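Local atomic coordinates of xyloglucan-specific endo-beta-1,4-glucanase (Uncultured bacterium, PDB entry 4W88), a protein that probably hydrolyses internal beta-1,4-glucosidic bonds in the backbone of xyloglucan, as a family 5 glycoside hydrolase from a ruminal metagenomic library. Residues D52-N56 against D333-N337; V62-H67 against W80-V84. The protein carries 1 engineered substitution. All blocks are in the same frame, centred on the assembly; numbering follows the deposited sequence.

Contact 1 (D52-N56 against D333-N337)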
loop_
_atom_site.group_PDB
_atom_site.type_symbol
_atom_site.label_atom_id
_atom_site.label_comp_id
_atom_site.label_asym_id
_atom_site.label_seq_id
_atom_site.Cartn_x
_atom_site.Cartn_y
_atom_site.Cartn_z
ATOM N N ASP A 52 -8.774 17.312 2.400
ATOM C CA ASP A 52 -9.083 18.484 3.232
ATOM C C ASP A 52 -8.812 18.242 4.713
ATOM O O ASP A 52 -8.508 19.196 5.485
ATOM C CB ASP A 52 -10.542 18.882 3.043
ATOM C CG ASP A 52 -10.849 19.492 1.666
ATOM O OD1 ASP A 52 -9.929 19.976 0.942
ATOM O OD2 ASP A 52 -12.100 19.532 1.373
ATOM N N ARG A 53 -8.905 16.968 5.124
ATOM C CA ARG A 53 -8.772 16.646 6.579
ATOM C C ARG A 53 -7.310 16.645 6.901
ATOM O O ARG A 53 -6.928 16.633 8.061
ATOM C CB ARG A 53 -9.394 15.263 6.879
ATOM C CG ARG A 53 -9.635 14.908 8.344
ATOM C CD ARG A 53 -10.654 15.853 9.017
ATOM N NE ARG A 53 -11.199 15.284 10.227
ATOM C CZ ARG A 53 -10.620 15.342 11.380
ATOM N NH1 ARG A 53 -9.449 15.931 11.548
ATOM N NH2 ARG A 53 -11.176 14.715 12.377
ATOM N N GLY A 54 -6.440 16.576 5.885
ATOM C CA GLY A 54 -5.020 16.498 6.142
ATOM C C GLY A 54 -4.249 15.313 5.576
ATOM O O GLY A 54 -3.023 15.230 5.723
ATOM N N PHE A 55 -4.976 14.370 4.984
ATOM C CA PHE A 55 -4.332 13.251 4.304
ATOM C C PHE A 55 -4.058 13.713 2.895
ATOM O O PHE A 55 -4.917 13.600 2.003
ATOM C CB PHE A 55 -5.235 12.042 4.270
ATOM C CG PHE A 55 -5.594 11.454 5.627
ATOM C CD1 PHE A 55 -4.767 10.512 6.263
ATOM C CD2 PHE A 55 -6.833 11.708 6.182
ATOM C CE1 PHE A 55 -5.195 9.905 7.429
ATOM C CE2 PHE A 55 -7.246 11.089 7.350
ATOM C CZ PHE A 55 -6.417 10.222 7.994
ATOM N N ASN A 56 -2.853 14.253 2.688
ATOM C CA ASN A 56 -2.533 14.819 1.352
ATOM C C ASN A 56 -1.912 13.794 0.382
ATOM O O ASN A 56 -1.402 14.144 -0.680
ATOM C CB ASN A 56 -1.659 16.079 1.419
ATOM C CG ASN A 56 -0.280 15.803 1.937
ATOM O OD1 ASN A 56 -0.072 14.960 2.814
ATOM N ND2 ASN A 56 0.693 16.505 1.352
ATOM N N ASP A 333 -8.006 12.916 14.081
ATOM C CA ASP A 333 -7.198 14.044 14.507
ATOM C C ASP A 333 -5.767 13.524 14.877
ATOM O O ASP A 333 -4.745 14.148 14.562
ATOM C CB ASP A 333 -7.788 14.659 15.766
ATOM C CG ASP A 333 -8.981 15.590 15.536
ATOM O OD1 ASP A 333 -9.336 15.889 14.400
ATOM O OD2 ASP A 333 -9.643 15.978 16.542
ATOM N N ALA A 334 -5.702 12.386 15.597
ATOM C CA ALA A 334 -4.387 11.884 16.017
ATOM C C ALA A 334 -3.476 11.557 14.810
ATOM O O ALA A 334 -2.251 11.764 14.791
ATOM C CB ALA A 334 -4.582 10.652 16.870
ATOM N N TYR A 335 -4.108 11.099 13.735
ATOM C CA TYR A 335 -3.354 10.802 12.509
ATOM C C TYR A 335 -2.917 12.079 11.814
ATOM O O TYR A 335 -1.743 12.287 11.572
ATOM C CB TYR A 335 -4.215 10.001 11.522
ATOM C CG TYR A 335 -4.317 8.483 11.807
ATOM C CD1 TYR A 335 -3.173 7.712 12.034
ATOM C CD2 TYR A 335 -5.571 7.822 11.772
ATOM C CE1 TYR A 335 -3.266 6.358 12.283
ATOM C CE2 TYR A 335 -5.664 6.442 12.007
ATOM C CZ TYR A 335 -4.507 5.712 12.215
ATOM O OH TYR A 335 -4.551 4.349 12.462
ATOM N N VAL A 336 -3.882 12.921 11.481
ATOM C CA VAL A 336 -3.516 14.060 10.672
ATOM C C VAL A 336 -2.624 15.102 11.397
ATOM O O VAL A 336 -1.913 15.898 10.735
ATOM C CB VAL A 336 -4.731 14.707 9.985
ATOM C CG1 VAL A 336 -5.463 13.710 9.086
ATOM C CG2 VAL A 336 -5.733 15.253 10.966
ATOM N N ASN A 337 -2.729 15.124 12.729
ATOM C CA ASN A 337 -1.961 16.040 13.515
ATOM C C ASN A 337 -0.747 15.410 14.116
ATOM O O ASN A 337 -0.138 15.948 15.038
ATOM C CB ASN A 337 -2.813 16.696 14.615
ATOM C CG ASN A 337 -3.989 17.465 14.059
ATOM O OD1 ASN A 337 -5.078 17.369 14.525
ATOM N ND2 ASN A 337 -3.736 18.285 13.154
#
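Just after helix 44-53 the chain turns through Gly54 before entering strand 57-60; the CA atoms of the two segments come nearest here, that of Gly54 lying 5.4 Å from the CA of Val336 in the last turn of helix 329-336. Gly54 closes its helix with a Schellman motif at positive phi. A CB here would jam against the carbonyl O of Arg53 and lie only 2.9 Å from Val336 CB, so turn and packing both call for glycine. Val336 packs against the turn: its CG1 sits 3.4 Å from Arg53 O and 3.7 Å from the centroid of the Phe55 ring, a CH-pi contact over the ring face. Phe55 CZ also reaches Tyr335 CB at 4.2 Å. Nearer the surface, Arg53 extends across to Asp333, with NH1 and NH2 donating to the same OD1 at 2.9 and 3.0 Å; NH2 also forms a salt bridge with Asp329, and Trp326 makes a cation-pi contact with the guanidinium. The first and last main helices around the TIM barrel are thus joined, near where strand 57-60 starts, by an ion pair shared between two aspartates of helix 329-336, beside an apolar patch packed closely where Gly54 has no side chain.

Contact 2 (V62-H67 against W80-V84)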
loop_
_atom_site.group_PDB
_atom_site.type_symbol
_atom_site.label_atom_id
_atom_site.label_comp_id
_atom_site.label_asym_id
_atom_site.label_seq_id
_atom_site.Cartn_x
_atom_site.Cartn_y
_atom_site.Cartn_z
ATOM N N VAL A 62 -5.606 -1.347 -6.491
ATOM C CA VAL A 62 -6.348 -1.797 -7.652
ATOM C C VAL A 62 -6.053 -3.281 -7.916
ATOM O O VAL A 62 -4.888 -3.668 -7.990
ATOM C CB VAL A 62 -6.009 -1.033 -8.913
ATOM C CG1 VAL A 62 -6.887 -1.465 -10.049
ATOM C CG2 VAL A 62 -6.183 0.467 -8.721
ATOM N N THR A 63 -7.092 -4.086 -8.099
ATOM C CA THR A 63 -6.884 -5.474 -8.488
ATOM C C THR A 63 -7.244 -5.544 -9.951
ATOM O O THR A 63 -8.385 -5.253 -10.366
ATOM C CB THR A 63 -7.772 -6.491 -7.665
ATOM O OG1 THR A 63 -7.451 -6.291 -6.255
ATOM C CG2 THR A 63 -7.439 -7.908 -8.075
ATOM N N PHE A 64 -6.275 -5.990 -10.740
ATOM C CA PHE A 64 -6.463 -5.998 -12.201
ATOM C C PHE A 64 -6.929 -7.329 -12.748
ATOM O O PHE A 64 -7.562 -7.356 -13.788
ATOM C CB PHE A 64 -5.133 -5.628 -12.839
ATOM C CG PHE A 64 -4.815 -4.184 -12.647
ATOM C CD1 PHE A 64 -5.372 -3.233 -13.531
ATOM C CD2 PHE A 64 -4.026 -3.756 -11.602
ATOM C CE1 PHE A 64 -5.098 -1.878 -13.341
ATOM C CE2 PHE A 64 -3.795 -2.355 -11.420
ATOM C CZ PHE A 64 -4.370 -1.417 -12.287
ATOM N N ALA A 65 -6.584 -8.425 -12.048
ATOM C CA ALA A 65 -6.758 -9.759 -12.567
ATOM C C ALA A 65 -8.035 -9.986 -13.431
ATOM O O ALA A 65 -7.942 -10.456 -14.593
ATOM C CB ALA A 65 -6.698 -10.804 -11.448
ATOM N N ASN A 66 -9.206 -9.774 -12.834
ATOM C CA ASN A 66 -10.428 -10.057 -13.577
ATOM C C ASN A 66 -10.725 -9.115 -14.774
ATOM O O ASN A 66 -11.618 -9.410 -15.600
ATOM C CB ASN A 66 -11.603 -10.010 -12.655
ATOM C CG ASN A 66 -11.598 -11.126 -11.669
ATOM O OD1 ASN A 66 -10.995 -12.189 -11.873
ATOM N ND2 ASN A 66 -12.256 -10.901 -10.569
ATOM N N HIS A 67 -9.918 -8.080 -14.902
ATOM C CA HIS A 67 -10.053 -7.090 -15.993
ATOM C C HIS A 67 -9.029 -7.330 -17.084
ATOM O O HIS A 67 -8.915 -6.539 -17.995
ATOM C CB HIS A 67 -9.930 -5.661 -15.442
ATOM C CG HIS A 67 -10.813 -5.386 -14.264
ATOM N ND1 HIS A 67 -12.177 -5.125 -14.355
ATOM C CD2 HIS A 67 -10.555 -5.521 -12.950
ATOM C CE1 HIS A 67 -12.678 -5.052 -13.125
ATOM N NE2 HIS A 67 -11.710 -5.273 -12.260
ATOM N N TRP A 80 -11.968 -0.439 -17.608
ATOM C CA TRP A 80 -11.318 -0.519 -16.328
ATOM C C TRP A 80 -10.113 0.420 -16.249
ATOM O O TRP A 80 -10.002 1.208 -15.256
ATOM C CB TRP A 80 -10.887 -1.928 -15.982
ATOM C CG TRP A 80 -10.324 -2.073 -14.635
ATOM C CD1 TRP A 80 -9.046 -2.362 -14.291
ATOM C CD2 TRP A 80 -11.051 -1.971 -13.413
ATOM N NE1 TRP A 80 -8.944 -2.454 -12.923
ATOM C CE2 TRP A 80 -10.168 -2.209 -12.377
ATOM C CE3 TRP A 80 -12.393 -1.689 -13.114
ATOM C CZ2 TRP A 80 -10.562 -2.194 -11.036
ATOM C CZ3 TRP A 80 -12.816 -1.709 -11.815
ATOM C CH2 TRP A 80 -11.901 -1.993 -10.773
ATOM N N LEU A 81 -9.260 0.396 -17.275
ATOM C CA LEU A 81 -8.182 1.343 -17.271
ATOM C C LEU A 81 -8.666 2.816 -17.215
ATOM O O LEU A 81 -8.083 3.623 -16.451
ATOM C CB LEU A 81 -7.325 1.145 -18.519
ATOM C CG LEU A 81 -6.081 2.035 -18.621
ATOM C CD1 LEU A 81 -5.164 1.835 -17.472
ATOM C CD2 LEU A 81 -5.309 1.665 -19.872
ATOM N N ALA A 82 -9.716 3.150 -17.956
ATOM C CA ALA A 82 -10.324 4.477 -17.906
ATOM C C ALA A 82 -10.813 4.855 -16.520
ATOM O O ALA A 82 -10.574 5.966 -16.057
ATOM C CB ALA A 82 -11.384 4.649 -18.941
ATOM N N ARG A 83 -11.425 3.902 -15.824
ATOM C CA ARG A 83 -11.919 4.177 -14.482
ATOM C C ARG A 83 -10.827 4.381 -13.478
ATOM O O ARG A 83 -10.890 5.298 -12.685
ATOM C CB ARG A 83 -12.892 3.087 -14.033
ATOM C CG ARG A 83 -13.476 3.321 -12.669
ATOM C CD ARG A 83 -14.165 4.687 -12.555
ATOM N NE ARG A 83 -14.632 4.858 -11.203
ATOM C CZ ARG A 83 -14.875 6.043 -10.633
ATOM N NH1 ARG A 83 -14.761 7.166 -11.313
ATOM N NH2 ARG A 83 -15.171 6.107 -9.361
ATOM N N VAL A 84 -9.811 3.539 -13.544
ATOM C CA VAL A 84 -8.614 3.712 -12.708
ATOM C C VAL A 84 -8.020 5.091 -12.906
ATOM O O VAL A 84 -7.764 5.803 -11.929
ATOM C CB VAL A 84 -7.584 2.651 -13.017
ATOM C CG1 VAL A 84 -6.322 2.888 -12.236
ATOM C CG2 VAL A 84 -8.148 1.258 -12.610
#
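In this beta-alpha unit of the TIM barrel, the loop leaving strand 57-60 folds back on helix 78-92, the very helix it leads into, and an aromatic cluster of Phe64, His67 and Trp80 fills the angle between them. Trp80 gives up the most surface, 109 Å². Its side chain points from the first part of the helix toward the loop, where the indole meets three kinds of neighbour. His67 covers one face: the imidazole and the five-membered ring of Trp80 are parallel to within 1°, with centroids 3.5 Å apart, a true face-to-face stack. His67 ends the short 3-10 turn 65-67, where its N bonds to Phe64 O at 2.7 Å. Phe64 approaches differently, its plane at 85° to the five-membered ring and its CD1 near the indole edge, 3.7 Å from Trp80 NE1. Val62, at the start of the loop, touches both Trp80 and Val84, one helical turn further on; its CG1 lies 3.9 Å from Val84 CG2, and both valines also pack on Leu100 of strand 97-101. All six touching residues are buried, and with no hydrogen bond between the two segments they meet through ring stacking and apolar contact. The shortest contact of the stack is at the corners where the rings join their side chains, His67 CG to Trp80 CG at 3.4 Å.

Overall arrangement
Contact 2 is nested in sequence within the long loop closed by contact 1, yet the two are separate in space: their centres are 28 Å apart, their nearest atoms about 15 Å, and they do not touch. Strand 57-60 runs between them. Contact 1 lies at its entry, where helix 329-336 meets helix 44-53 and the circuit of helices closes; contact 2 lies beyond its exit, on the side of the barrel where TIM-barrel enzymes hold their active sites. Neither belongs to the glycan pocket formed by residues such as Glu149 and Trp159. The side chains of Tyr335 and Thr63 are each about 13 Å from a bound glucose unit, and Thr63 equally far from a xylose.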